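PDB 6JIG: GMP reductase from Trypanosoma brucei brucei, which probably catalyses the NADPH-dependent deamination of GMP to IMP, and carries a pair of CBS domains that bind guanine nucleotides. Local coordinates for residues 244-249 against 279-284; 233-238 against 254-259. The protein carries 1 engineered substitution. All coordinates share one frame; numbering follows the deposited sequence.

Contact 1 of 2, residues 244-249 against 279-284; sequences RAIRLV and PRTASV
Ile246 sets its CD1 methyl over the face of the Arg280 guanidinium, above the centre of the group and 3.5 Å from CZ. The Arg280 chain bends at its third torsion (chi3 -68°), which brings NE around to within 3.8 Å of Ile246 CD1. The polar end is engaged elsewhere: its NH2 makes a salt bridge with Asp278, while Ile246 covers one face. Lower on the same side chain, CG1 of Ile246 touches both Arg280 CB and Thr281 CG2, each at 3.8 Å; Ala245 CB touches that threonine methyl as well. Thr281 OG1 turns to the carbonyl of Leu275.

This is neighbour-to-neighbour packing in the outer layer of a (beta/alpha)8 barrel: helix 239-251 lies against the loop that links helix 266-277 to strand 285-291, at the end of the barrel where the strands begin.

One turn further along the helix, Val249 spreads its two methyls over the type I turn Thr281-Val284. CG1, anti to the backbone N (chi1 174°), sits 3.6 Å from the carbonyl O of Arg280 and equally near Ser283 OG. CG2 reaches Val284 CG2 tip to tip at 3.9 Å. A single water joins the backbones, giving one hydrogen to Ile246 O at 2.8 Å and the other to Arg280 O at 2.7 Å, the same carbonyl against which Val249 packs.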
loop_
_atom_site.group_PDB
_atom_site.type_symbol
_atom_site.label_atom_id
_atom_site.label_comp_id
_atom_site.label_asym_id
_atom_site.label_seq_id
_atom_site.Cartn_x
_atom_site.Cartn_y
_atom_site.Cartn_z
ATOM N N ARG A 244 12.488 40.740 -29.311
ATOM C CA ARG A 244 11.259 39.972 -29.135
ATOM C C ARG A 244 10.093 40.881 -28.758
ATOM O O ARG A 244 9.000 40.776 -29.322
ATOM C CB ARG A 244 11.478 38.891 -28.071
ATOM C CG ARG A 244 10.291 37.968 -27.840
ATOM C CD ARG A 244 10.586 36.995 -26.705
ATOM N NE ARG A 244 11.639 36.052 -27.067
ATOM C CZ ARG A 244 11.413 34.843 -27.569
ATOM N NH1 ARG A 244 10.165 34.434 -27.760
ATOM N NH2 ARG A 244 12.425 34.032 -27.864
ATOM N N ALA A 245 10.314 41.788 -27.805
ATOM C CA ALA A 245 9.246 42.678 -27.359
ATOM C C ALA A 245 8.721 43.530 -28.505
ATOM O O ALA A 245 7.505 43.702 -28.668
ATOM C CB ALA A 245 9.754 43.577 -26.238
ATOM N N ILE A 246 9.632 44.118 -29.278
ATOM C CA ILE A 246 9.212 44.977 -30.385
ATOM C C ILE A 246 8.331 44.197 -31.348
ATOM O O ILE A 246 7.256 44.657 -31.747
ATOM C CB ILE A 246 10.441 45.569 -31.100
ATOM C CG1 ILE A 246 11.027 46.722 -30.287
ATOM C CG2 ILE A 246 10.056 46.057 -32.507
ATOM C CD1 ILE A 246 12.541 46.898 -30.473
ATOM N N ARG A 247 8.764 42.990 -31.711
ATOM C CA ARG A 247 8.018 42.187 -32.674
ATOM C C ARG A 247 6.695 41.677 -32.105
ATOM O O ARG A 247 5.708 41.562 -32.844
ATOM C CB ARG A 247 8.904 41.045 -33.164
ATOM C CG ARG A 247 10.115 41.582 -33.968
ATOM C CD ARG A 247 11.139 40.520 -34.319
ATOM N NE ARG A 247 10.538 39.408 -35.040
ATOM C CZ ARG A 247 11.190 38.298 -35.375
ATOM N NH1 ARG A 247 12.474 38.167 -35.065
ATOM N NH2 ARG A 247 10.558 37.317 -36.014
ATOM N N LEU A 248 6.643 41.378 -30.802
ATOM C CA LEU A 248 5.373 40.996 -30.190
ATOM C C LEU A 248 4.365 42.136 -30.249
ATOM O O LEU A 248 3.182 41.914 -30.540
ATOM C CB LEU A 248 5.592 40.575 -28.735
ATOM C CG LEU A 248 6.283 39.231 -28.508
ATOM C CD1 LEU A 248 6.725 39.099 -27.052
ATOM C CD2 LEU A 248 5.340 38.094 -28.889
ATOM N N VAL A 249 4.808 43.358 -29.948
ATOM C CA VAL A 249 3.899 44.498 -30.007
ATOM C C VAL A 249 3.405 44.708 -31.435
ATOM O O VAL A 249 2.213 44.946 -31.665
ATOM C CB VAL A 249 4.578 45.756 -29.433
ATOM C CG1 VAL A 249 3.701 46.986 -29.633
ATOM C CG2 VAL A 249 4.841 45.567 -27.935
ATOM N N PRO A 279 9.575 53.937 -27.979
ATOM C CA PRO A 279 8.204 54.079 -28.508
ATOM C C PRO A 279 7.691 52.826 -29.189
ATOM O O PRO A 279 6.471 52.654 -29.292
ATOM C CB PRO A 279 8.328 55.243 -29.508
ATOM C CG PRO A 279 9.566 55.969 -29.100
ATOM C CD PRO A 279 10.501 54.913 -28.576
ATOM N N ARG A 280 8.579 51.937 -29.647
ATOM C CA ARG A 280 8.122 50.707 -30.282
ATOM C C ARG A 280 7.491 49.733 -29.286
ATOM O O ARG A 280 6.736 48.847 -29.696
ATOM C CB ARG A 280 9.286 50.038 -31.001
ATOM C CG ARG A 280 9.840 50.879 -32.161
ATOM C CD ARG A 280 11.134 50.309 -32.694
ATOM N NE ARG A 280 12.227 50.420 -31.731
ATOM C CZ ARG A 280 13.444 49.931 -31.932
ATOM N NH1 ARG A 280 13.724 49.305 -33.067
ATOM N NH2 ARG A 280 14.380 50.061 -31.001
ATOM N N THR A 281 7.783 49.873 -27.995
ATOM C CA THR A 281 7.177 49.017 -26.976
ATOM C C THR A 281 6.351 49.769 -25.937
ATOM O O THR A 281 5.532 49.137 -25.256
ATOM C CB THR A 281 8.260 48.204 -26.249
ATOM O OG1 THR A 281 9.324 49.074 -25.853
ATOM C CG2 THR A 281 8.827 47.141 -27.171
ATOM N N ALA A 282 6.527 51.084 -25.797
ATOM C CA ALA A 282 5.837 51.838 -24.756
ATOM C C ALA A 282 4.371 52.077 -25.069
ATOM O O ALA A 282 3.656 52.646 -24.235
ATOM C CB ALA A 282 6.536 53.175 -24.515
ATOM N N SER A 283 3.900 51.638 -26.231
ATOM C CA SER A 283 2.490 51.745 -26.554
ATOM C C SER A 283 1.628 50.741 -25.802
ATOM O O SER A 283 0.402 50.836 -25.891
ATOM C CB SER A 283 2.278 51.554 -28.051
ATOM O OG SER A 283 2.882 50.343 -28.482
ATOM N N VAL A 284 2.217 49.781 -25.078
ATOM C CA VAL A 284 1.424 48.816 -24.319
ATOM C C VAL A 284 1.906 48.780 -22.873
ATOM O O VAL A 284 3.063 49.090 -22.569
ATOM C CB VAL A 284 1.459 47.388 -24.925
ATOM C CG1 VAL A 284 0.987 47.394 -26.398
ATOM C CG2 VAL A 284 2.834 46.770 -24.790
HETATM O O HOH W 1 6.649 47.419 -32.040
#

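Contact 2 of 2, residues 233-238 against 254-259; sequences AAVGVK and DVLVVD
Ala233 and Val235 present both their N-H and their C=O to the strand of Val255, Val257 and Asp259, making a four-rung parallel ladder. Ala233 N gives to Val255 O at 3.2 Å, and Ala233 O takes Val257 N at 2.9 Å. Val235 N then reaches Val257 O at 2.9 Å in the straightest of the four bonds (165° at the hydrogen), and Val235 O receives Asp259 N at 3.1 Å. That last donor stands almost in line with the C=O bond (176°), whereas the other three come in at a bend. Val257 O has a second, weaker partner in the CA-H of Ala234, with CA 3.2 Å away; the CA-H groups of Leu256 and Val258 similarly approach Ala233 O and Val235 O.

The residues in between point their backbone groups the other way within the sheet: Ala234 bonds to Leu75 and gives its O to Gln84 NE2, while Leu256 and Val258 bond to strand 285-291. Asp259 ends its strand with OD2 gripped by Asn53 ND2 and Lys309 NZ. The Asp259 side chain lies about 5 Å from the bound GMP, and the residue probably also helps to bind NAD(+).

Val258 divides its methyls between two valines. Its CG1, anti to the backbone N, meets Val237 CG1 at 3.7 Å, the two side chains crossing at about a right angle, and CG2 touches Val235 CG2 at 4.1 Å.

Strands 232-235 and 255-259 are the third and fourth of the TIM barrel and are joined by helix 239-251 in a beta-alpha-beta crossover. That helix covers Ala233, Val235 and Leu256, helix 266-277 covers Val237 and Val258, and strands 72-75 and 285-291 continue the sheet on either side.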
loop_
_atom_site.group_PDB
_atom_site.type_symbol
_atom_site.label_atom_id
_atom_site.label_comp_id
_atom_site.label_asym_id
_atom_site.label_seq_id
_atom_site.Cartn_x
_atom_site.Cartn_y
_atom_site.Cartn_z
ATOM N N ALA A 233 1.944 38.700 -23.763
ATOM C CA ALA A 233 3.100 37.895 -24.119
ATOM C C ALA A 233 4.247 38.196 -23.167
ATOM O O ALA A 233 4.453 39.353 -22.781
ATOM C CB ALA A 233 3.524 38.163 -25.572
ATOM N N ALA A 234 4.983 37.141 -22.783
ATOM C CA ALA A 234 6.119 37.249 -21.884
ATOM C C ALA A 234 7.403 37.502 -22.665
ATOM O O ALA A 234 7.566 37.026 -23.791
ATOM C CB ALA A 234 6.285 35.972 -21.055
ATOM N N VAL A 235 8.299 38.274 -22.050
ATOM C CA VAL A 235 9.670 38.492 -22.505
ATOM C C VAL A 235 10.604 38.378 -21.311
ATOM O O VAL A 235 10.200 38.532 -20.157
ATOM C CB VAL A 235 9.866 39.871 -23.165
ATOM C CG1 VAL A 235 8.924 40.039 -24.344
ATOM C CG2 VAL A 235 9.689 40.989 -22.128
ATOM N N GLY A 236 11.875 38.133 -21.606
ATOM C CA GLY A 236 12.930 38.116 -20.612
ATOM C C GLY A 236 13.608 39.462 -20.481
ATOM O O GLY A 236 13.021 40.511 -20.766
ATOM N N VAL A 237 14.870 39.440 -20.047
ATOM C CA VAL A 237 15.546 40.683 -19.696
ATOM C C VAL A 237 16.877 40.787 -20.430
ATOM O O VAL A 237 17.693 41.662 -20.120
ATOM C CB VAL A 237 15.771 40.795 -18.176
ATOM C CG1 VAL A 237 14.429 40.805 -17.441
ATOM C CG2 VAL A 237 16.666 39.661 -17.680
ATOM N N LYS A 238 17.112 39.886 -21.382
ATOM C CA LYS A 238 18.362 39.879 -22.125
ATOM C C LYS A 238 18.292 40.883 -23.279
ATOM O O LYS A 238 17.226 41.408 -23.623
ATOM C CB LYS A 238 18.672 38.475 -22.641
ATOM C CG LYS A 238 19.131 37.490 -21.565
ATOM N N ASP A 254 -1.261 42.970 -26.445
ATOM C CA ASP A 254 -1.961 44.019 -25.724
ATOM C C ASP A 254 -1.248 44.438 -24.446
ATOM O O ASP A 254 -1.446 45.567 -23.981
ATOM C CB ASP A 254 -3.381 43.554 -25.408
ATOM C CG ASP A 254 -4.182 43.302 -26.664
ATOM O OD1 ASP A 254 -4.474 44.304 -27.354
ATOM O OD2 ASP A 254 -4.493 42.123 -26.985
ATOM N N VAL A 255 -0.439 43.546 -23.870
ATOM C CA VAL A 255 0.443 43.850 -22.747
ATOM C C VAL A 255 1.681 42.990 -22.901
ATOM O O VAL A 255 1.647 41.916 -23.513
ATOM C CB VAL A 255 -0.190 43.583 -21.352
ATOM C CG1 VAL A 255 -1.355 44.499 -21.089
ATOM C CG2 VAL A 255 -0.634 42.129 -21.224
ATOM N N LEU A 256 2.780 43.464 -22.340
ATOM C CA LEU A 256 3.990 42.668 -22.235
ATOM C C LEU A 256 4.227 42.328 -20.770
ATOM O O LEU A 256 3.939 43.132 -19.880
ATOM C CB LEU A 256 5.205 43.422 -22.775
ATOM C CG LEU A 256 5.209 43.717 -24.273
ATOM C CD1 LEU A 256 6.391 44.599 -24.608
ATOM C CD2 LEU A 256 5.253 42.419 -25.064
ATOM N N VAL A 257 4.772 41.142 -20.523
ATOM C CA VAL A 257 5.074 40.703 -19.162
ATOM C C VAL A 257 6.562 40.390 -19.087
ATOM O O VAL A 257 7.017 39.384 -19.645
ATOM C CB VAL A 257 4.238 39.486 -18.743
ATOM C CG1 VAL A 257 4.581 39.083 -17.295
ATOM C CG2 VAL A 257 2.738 39.765 -18.922
ATOM N N VAL A 258 7.314 41.242 -18.396
ATOM C CA VAL A 258 8.711 40.962 -18.074
ATOM C C VAL A 258 8.716 39.938 -16.951
ATOM O O VAL A 258 8.214 40.216 -15.861
ATOM C CB VAL A 258 9.452 42.234 -17.641
ATOM C CG1 VAL A 258 10.876 41.890 -17.237
ATOM C CG2 VAL A 258 9.431 43.253 -18.741
ATOM N N ASP A 259 9.293 38.764 -17.202
ATOM C CA ASP A 259 9.117 37.643 -16.279
ATOM C C ASP A 259 10.452 36.954 -16.055
ATOM O O ASP A 259 10.957 36.266 -16.948
ATOM C CB ASP A 259 8.074 36.652 -16.801
ATOM C CG ASP A 259 7.607 35.678 -15.719
ATOM O OD1 ASP A 259 8.192 35.686 -14.613
ATOM O OD2 ASP A 259 6.672 34.896 -15.962
#

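Both contacts belong to the same barrel, their centres about 10 Å apart, and helix 239-251 ties them together: it contributes one side of contact 1 and is the crossover between the two strands of contact 2. Leu248, which takes no part in contact 1, packs on Ala233 and Val235, and Val249 CG2 also touches Leu256, so Val249 meets sheet and loop at once, while Leu248 faces the sheet. Contact 2 is buried and held by a backbone ladder that runs toward the nucleotide-binding end. Contact 1 is only partly buried, lies at the other end of the strands, and relies on methyl packing, a guanidinium face and one bridging water.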